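Local coordinates for NS3-like protein (Alongshan virus, PDB 6M40), which probably couples the hydrolysis of ATP and other ribonucleoside triphosphates to RNA unwinding, as the NS3-like helicase part of a longer viral protein, at residues G283-Q295 with N313-P325. Residues are numbered along the deposited sequence; the frame is centred on the assembly and turned at random.
Sequences GVITPSTQAQTCQ and NYDITQAPVLDHP
Gln-290, in the first turn of helix 290-297, meets the loop 313-325 through both its backbone and its side chain. Its N donates to Pro-320 O at 2.9 Å, and the next amide, Ala-291 N, reaches Val-321 O at 3.0 Å. CG anti to the carbonyl carbon (chi1 -52°) and an extended chain beyond it bring the amide of Gln-290 to Ala-319; NE2 donates to Ala-319 O at 2.9 Å in an almost straight bond (174°), the acceptor lying in the amide plane. Three successive loop carbonyls are thus gripped by two residues. Thr-289, the N-cap, turns OG1 back to Gln-292 N at 3.1 Å, while its CB lies against the carbonyl oxygens of Pro-320 and Val-321, and CG2 against those of Pro-320 and Leu-322.

A second close-packed patch surrounds the buried Tyr-314. Its OH donates to Ser-288 O at 3.0 Å, an oxygen in the ring plane at its edge but approached from above its own carbonyl plane. CG2 of Thr-293 comes in obliquely, 3.4 Å from the Tyr-314 OH. The strand side is sparser: Thr-286 CG2 meets His-324 CD2 at 3.5 Å, and exposed Pro-287 borders the tyrosine edge. Toward solvent, Leu-322 gives little beyond a 4.3 Å contact of its CD2 with Ala-291 CB. Asp-323, beside it, forms a salt bridge through OD2 with Lys-126.

The loop leading from strand 306-311 to helix 328-339 is therefore fastened across the strand-to-helix turn of the second RecA-like domain. Helix 290-297 leads into motif VI of superfamily 2 helicases, Q-R-x-G-R-x-G-R from Gln-295, which in relatives serves ATP hydrolysis. Because first-turn amides precede the helix's own bonding, loop carbonyls and the Thr-289 cap give the amides of Gln-290, Ala-291 and Gln-292 their acceptors.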
loop_
_atom_site.group_PDB
_atom_site.type_symbol
_atom_site.label_atom_id
_atom_site.label_comp_id
_atom_site.label_asym_id
_atom_site.label_seq_id
_atom_site.Cartn_x
_atom_site.Cartn_y
_atom_site.Cartn_z
ATOM N N GLY A 283 -14.477 -12.113 0.933
ATOM C CA GLY A 283 -14.451 -10.682 0.658
ATOM C C GLY A 283 -15.545 -9.906 1.366
ATOM O O GLY A 283 -16.733 -10.191 1.182
ATOM N N VAL A 284 -15.162 -8.908 2.163
ATOM C CA VAL A 284 -16.118 -8.137 2.949
ATOM C C VAL A 284 -15.780 -6.651 2.870
ATOM O O VAL A 284 -14.626 -6.269 2.647
ATOM C CB VAL A 284 -16.146 -8.575 4.430
ATOM C CG1 VAL A 284 -17.577 -8.667 4.933
ATOM C CG2 VAL A 284 -15.423 -9.895 4.617
ATOM N N ILE A 285 -16.804 -5.816 3.069
ATOM C CA ILE A 285 -16.635 -4.374 3.184
ATOM C C ILE A 285 -16.461 -4.029 4.659
ATOM O O ILE A 285 -17.208 -4.522 5.518
ATOM C CB ILE A 285 -17.830 -3.627 2.571
ATOM C CG1 ILE A 285 -17.821 -3.777 1.049
ATOM C CG2 ILE A 285 -17.801 -2.154 2.951
ATOM C CD1 ILE A 285 -19.072 -3.244 0.365
ATOM N N THR A 286 -15.486 -3.168 4.947
ATOM C CA THR A 286 -15.038 -2.843 6.289
ATOM C C THR A 286 -14.902 -1.335 6.433
ATOM O O THR A 286 -14.616 -0.641 5.453
ATOM C CB THR A 286 -13.673 -3.496 6.588
ATOM O OG1 THR A 286 -13.783 -4.918 6.441
ATOM C CG2 THR A 286 -13.163 -3.163 7.988
ATOM N N PRO A 287 -15.091 -0.802 7.642
ATOM C CA PRO A 287 -14.607 0.558 7.918
ATOM C C PRO A 287 -13.102 0.623 7.707
ATOM O O PRO A 287 -12.332 -0.051 8.400
ATOM C CB PRO A 287 -14.991 0.778 9.387
ATOM C CG PRO A 287 -15.072 -0.599 9.960
ATOM C CD PRO A 287 -15.635 -1.440 8.858
ATOM N N SER A 288 -12.682 1.429 6.735
ATOM C CA SER A 288 -11.264 1.582 6.457
ATOM C C SER A 288 -10.491 1.880 7.734
ATOM O O SER A 288 -11.054 2.367 8.724
ATOM C CB SER A 288 -11.035 2.681 5.421
ATOM O OG SER A 288 -11.852 3.812 5.687
ATOM N N THR A 289 -9.203 1.575 7.720
ATOM C CA THR A 289 -8.360 1.795 8.877
ATOM C C THR A 289 -8.010 3.273 8.996
ATOM O O THR A 289 -8.121 4.044 8.041
ATOM C CB THR A 289 -7.088 0.961 8.774
ATOM O OG1 THR A 289 -6.348 1.374 7.618
ATOM C CG2 THR A 289 -7.451 -0.515 8.642
ATOM N N GLN A 290 -7.590 3.663 10.199
ATOM C CA GLN A 290 -7.131 5.028 10.415
ATOM C C GLN A 290 -6.074 5.412 9.393
ATOM O O GLN A 290 -6.101 6.518 8.837
ATOM C CB GLN A 290 -6.590 5.168 11.838
ATOM C CG GLN A 290 -7.565 4.668 12.893
ATOM C CD GLN A 290 -7.177 5.082 14.300
ATOM O OE1 GLN A 290 -6.419 6.027 14.495
ATOM N NE2 GLN A 290 -7.705 4.374 15.289
ATOM N N ALA A 291 -5.141 4.501 9.118
ATOM C CA ALA A 291 -4.067 4.808 8.182
ATOM C C ALA A 291 -4.589 4.932 6.757
ATOM O O ALA A 291 -4.048 5.705 5.959
ATOM C CB ALA A 291 -2.989 3.731 8.266
ATOM N N GLN A 292 -5.636 4.180 6.421
ATOM C CA GLN A 292 -6.233 4.274 5.093
ATOM C C GLN A 292 -6.842 5.652 4.861
ATOM O O GLN A 292 -6.523 6.328 3.876
ATOM C CB GLN A 292 -7.295 3.187 4.938
ATOM C CG GLN A 292 -7.981 3.145 3.585
ATOM C CD GLN A 292 -7.105 2.565 2.515
ATOM O OE1 GLN A 292 -6.926 3.166 1.455
ATOM N NE2 GLN A 292 -6.540 1.390 2.779
ATOM N N THR A 293 -7.723 6.087 5.765
ATOM C CA THR A 293 -8.355 7.395 5.621
ATOM C C THR A 293 -7.345 8.524 5.742
ATOM O O THR A 293 -7.494 9.565 5.087
ATOM C CB THR A 293 -9.439 7.576 6.678
ATOM O OG1 THR A 293 -8.872 7.397 7.982
ATOM C CG2 THR A 293 -10.567 6.579 6.474
ATOM N N CYS A 294 -6.316 8.339 6.565
ATOM C CA CYS A 294 -5.275 9.351 6.667
ATOM C C CYS A 294 -4.597 9.596 5.323
ATOM O O CYS A 294 -4.165 10.713 5.042
ATOM C CB CYS A 294 -4.240 8.929 7.704
ATOM S SG CYS A 294 -2.852 10.055 7.792
ATOM N N GLN A 295 -4.476 8.565 4.492
ATOM C CA GLN A 295 -3.891 8.710 3.166
ATOM C C GLN A 295 -4.903 9.167 2.126
ATOM O O GLN A 295 -4.554 9.948 1.232
ATOM C CB GLN A 295 -3.263 7.389 2.718
ATOM C CG GLN A 295 -1.832 7.171 3.227
ATOM C CD GLN A 295 -0.800 7.921 2.401
ATOM O OE1 GLN A 295 0.034 8.644 2.938
ATOM N NE2 GLN A 295 -0.842 7.737 1.086
ATOM N N ASN A 313 -21.561 9.088 10.368
ATOM C CA ASN A 313 -21.501 7.774 10.997
ATOM C C ASN A 313 -20.224 7.063 10.539
ATOM O O ASN A 313 -20.242 6.062 9.822
ATOM C CB ASN A 313 -22.753 6.970 10.660
ATOM C CG ASN A 313 -23.998 7.486 11.365
ATOM O OD1 ASN A 313 -23.959 8.493 12.069
ATOM N ND2 ASN A 313 -25.113 6.791 11.174
ATOM N N TYR A 314 -19.085 7.624 10.950
ATOM C CA TYR A 314 -17.794 6.955 10.797
ATOM C C TYR A 314 -16.926 7.188 12.024
ATOM O O TYR A 314 -16.611 8.334 12.365
ATOM C CB TYR A 314 -17.028 7.428 9.566
ATOM C CG TYR A 314 -15.637 6.824 9.497
ATOM C CD1 TYR A 314 -15.457 5.450 9.376
ATOM C CD2 TYR A 314 -14.508 7.622 9.579
ATOM C CE1 TYR A 314 -14.192 4.892 9.328
ATOM C CE2 TYR A 314 -13.233 7.071 9.530
ATOM C CZ TYR A 314 -13.081 5.709 9.406
ATOM O OH TYR A 314 -11.814 5.173 9.363
ATOM N N ASP A 315 -16.494 6.084 12.627
ATOM C CA ASP A 315 -15.779 6.059 13.896
ATOM C C ASP A 315 -14.275 6.062 13.642
ATOM O O ASP A 315 -13.621 5.021 13.669
ATOM C CB ASP A 315 -16.194 4.816 14.685
ATOM C CG ASP A 315 -16.036 3.512 13.878
ATOM O OD1 ASP A 315 -15.829 3.570 12.651
ATOM O OD2 ASP A 315 -16.112 2.429 14.481
ATOM N N ILE A 316 -13.696 7.248 13.439
ATOM C CA ILE A 316 -12.249 7.294 13.248
ATOM C C ILE A 316 -11.558 6.873 14.534
ATOM O O ILE A 316 -10.581 6.120 14.516
ATOM C CB ILE A 316 -11.771 8.688 12.798
ATOM C CG1 ILE A 316 -12.772 9.374 11.847
ATOM C CG2 ILE A 316 -10.385 8.546 12.136
ATOM C CD1 ILE A 316 -12.888 10.883 12.071
ATOM N N THR A 317 -12.056 7.366 15.670
ATOM C CA THR A 317 -11.499 7.024 16.974
ATOM C C THR A 317 -11.440 5.518 17.196
ATOM O O THR A 317 -10.509 5.011 17.835
ATOM C CB THR A 317 -12.349 7.682 18.071
ATOM O OG1 THR A 317 -12.220 6.950 19.299
ATOM C CG2 THR A 317 -13.842 7.729 17.673
ATOM N N GLN A 318 -12.405 4.786 16.642
ATOM C CA GLN A 318 -12.677 3.409 17.012
ATOM C C GLN A 318 -12.370 2.415 15.901
ATOM O O GLN A 318 -12.538 1.206 16.112
ATOM C CB GLN A 318 -14.149 3.270 17.423
ATOM C CG GLN A 318 -14.382 2.687 18.814
ATOM C CD GLN A 318 -15.365 1.520 18.792
ATOM O OE1 GLN A 318 -16.476 1.632 18.274
ATOM N NE2 GLN A 318 -14.955 0.398 19.361
ATOM N N ALA A 319 -11.905 2.878 14.738
ATOM C CA ALA A 319 -11.532 1.968 13.668
ATOM C C ALA A 319 -10.106 1.460 13.873
ATOM O O ALA A 319 -9.340 2.042 14.639
ATOM C CB ALA A 319 -11.665 2.663 12.319
ATOM N N PRO A 320 -9.717 0.384 13.184
ATOM C CA PRO A 320 -8.388 -0.188 13.414
ATOM C C PRO A 320 -7.306 0.717 12.849
ATOM O O PRO A 320 -7.432 1.269 11.753
ATOM C CB PRO A 320 -8.438 -1.540 12.688
ATOM C CG PRO A 320 -9.725 -1.554 11.895
ATOM C CD PRO A 320 -10.382 -0.216 12.020
ATOM N N VAL A 321 -6.219 0.839 13.604
ATOM C CA VAL A 321 -5.161 1.791 13.283
ATOM C C VAL A 321 -4.529 1.465 11.933
ATOM O O VAL A 321 -4.744 2.177 10.945
ATOM C CB VAL A 321 -4.101 1.822 14.403
ATOM C CG1 VAL A 321 -3.105 2.942 14.164
ATOM C CG2 VAL A 321 -4.774 1.976 15.760
ATOM N N LEU A 322 -3.738 0.394 11.877
ATOM C CA LEU A 322 -2.957 0.069 10.687
ATOM C C LEU A 322 -3.592 -1.006 9.813
ATOM O O LEU A 322 -3.646 -0.855 8.587
ATOM C CB LEU A 322 -1.550 -0.378 11.094
ATOM C CG LEU A 322 -0.527 0.704 11.424
ATOM C CD1 LEU A 322 0.614 0.144 12.258
ATOM C CD2 LEU A 322 0.007 1.330 10.144
ATOM N N ASP A 323 -4.070 -2.093 10.411
ATOM C CA ASP A 323 -4.609 -3.222 9.661
ATOM C C ASP A 323 -5.820 -3.763 10.408
ATOM O O ASP A 323 -5.842 -3.787 11.642
ATOM C CB ASP A 323 -3.553 -4.339 9.473
ATOM C CG ASP A 323 -2.920 -4.344 8.079
ATOM O OD1 ASP A 323 -3.561 -4.819 7.123
ATOM O OD2 ASP A 323 -1.770 -3.884 7.943
ATOM N N HIS A 324 -6.839 -4.155 9.656
ATOM C CA HIS A 324 -7.952 -4.865 10.265
ATOM C C HIS A 324 -7.424 -6.142 10.917
ATOM O O HIS A 324 -6.584 -6.832 10.331
ATOM C CB HIS A 324 -9.012 -5.200 9.222
ATOM C CG HIS A 324 -10.206 -5.908 9.785
ATOM N ND1 HIS A 324 -10.146 -7.205 10.241
ATOM C CD2 HIS A 324 -11.483 -5.503 9.973
ATOM C CE1 HIS A 324 -11.337 -7.574 10.674
ATOM N NE2 HIS A 324 -12.166 -6.559 10.524
ATOM N N PRO A 325 -7.905 -6.494 12.110
ATOM C CA PRO A 325 -7.214 -7.507 12.923
ATOM C C PRO A 325 -6.928 -8.832 12.229
ATOM O O PRO A 325 -5.908 -9.464 12.544
ATOM C CB PRO A 325 -8.161 -7.697 14.124
ATOM C CG PRO A 325 -9.421 -6.878 13.799
ATOM C CD PRO A 325 -8.978 -5.822 12.865
#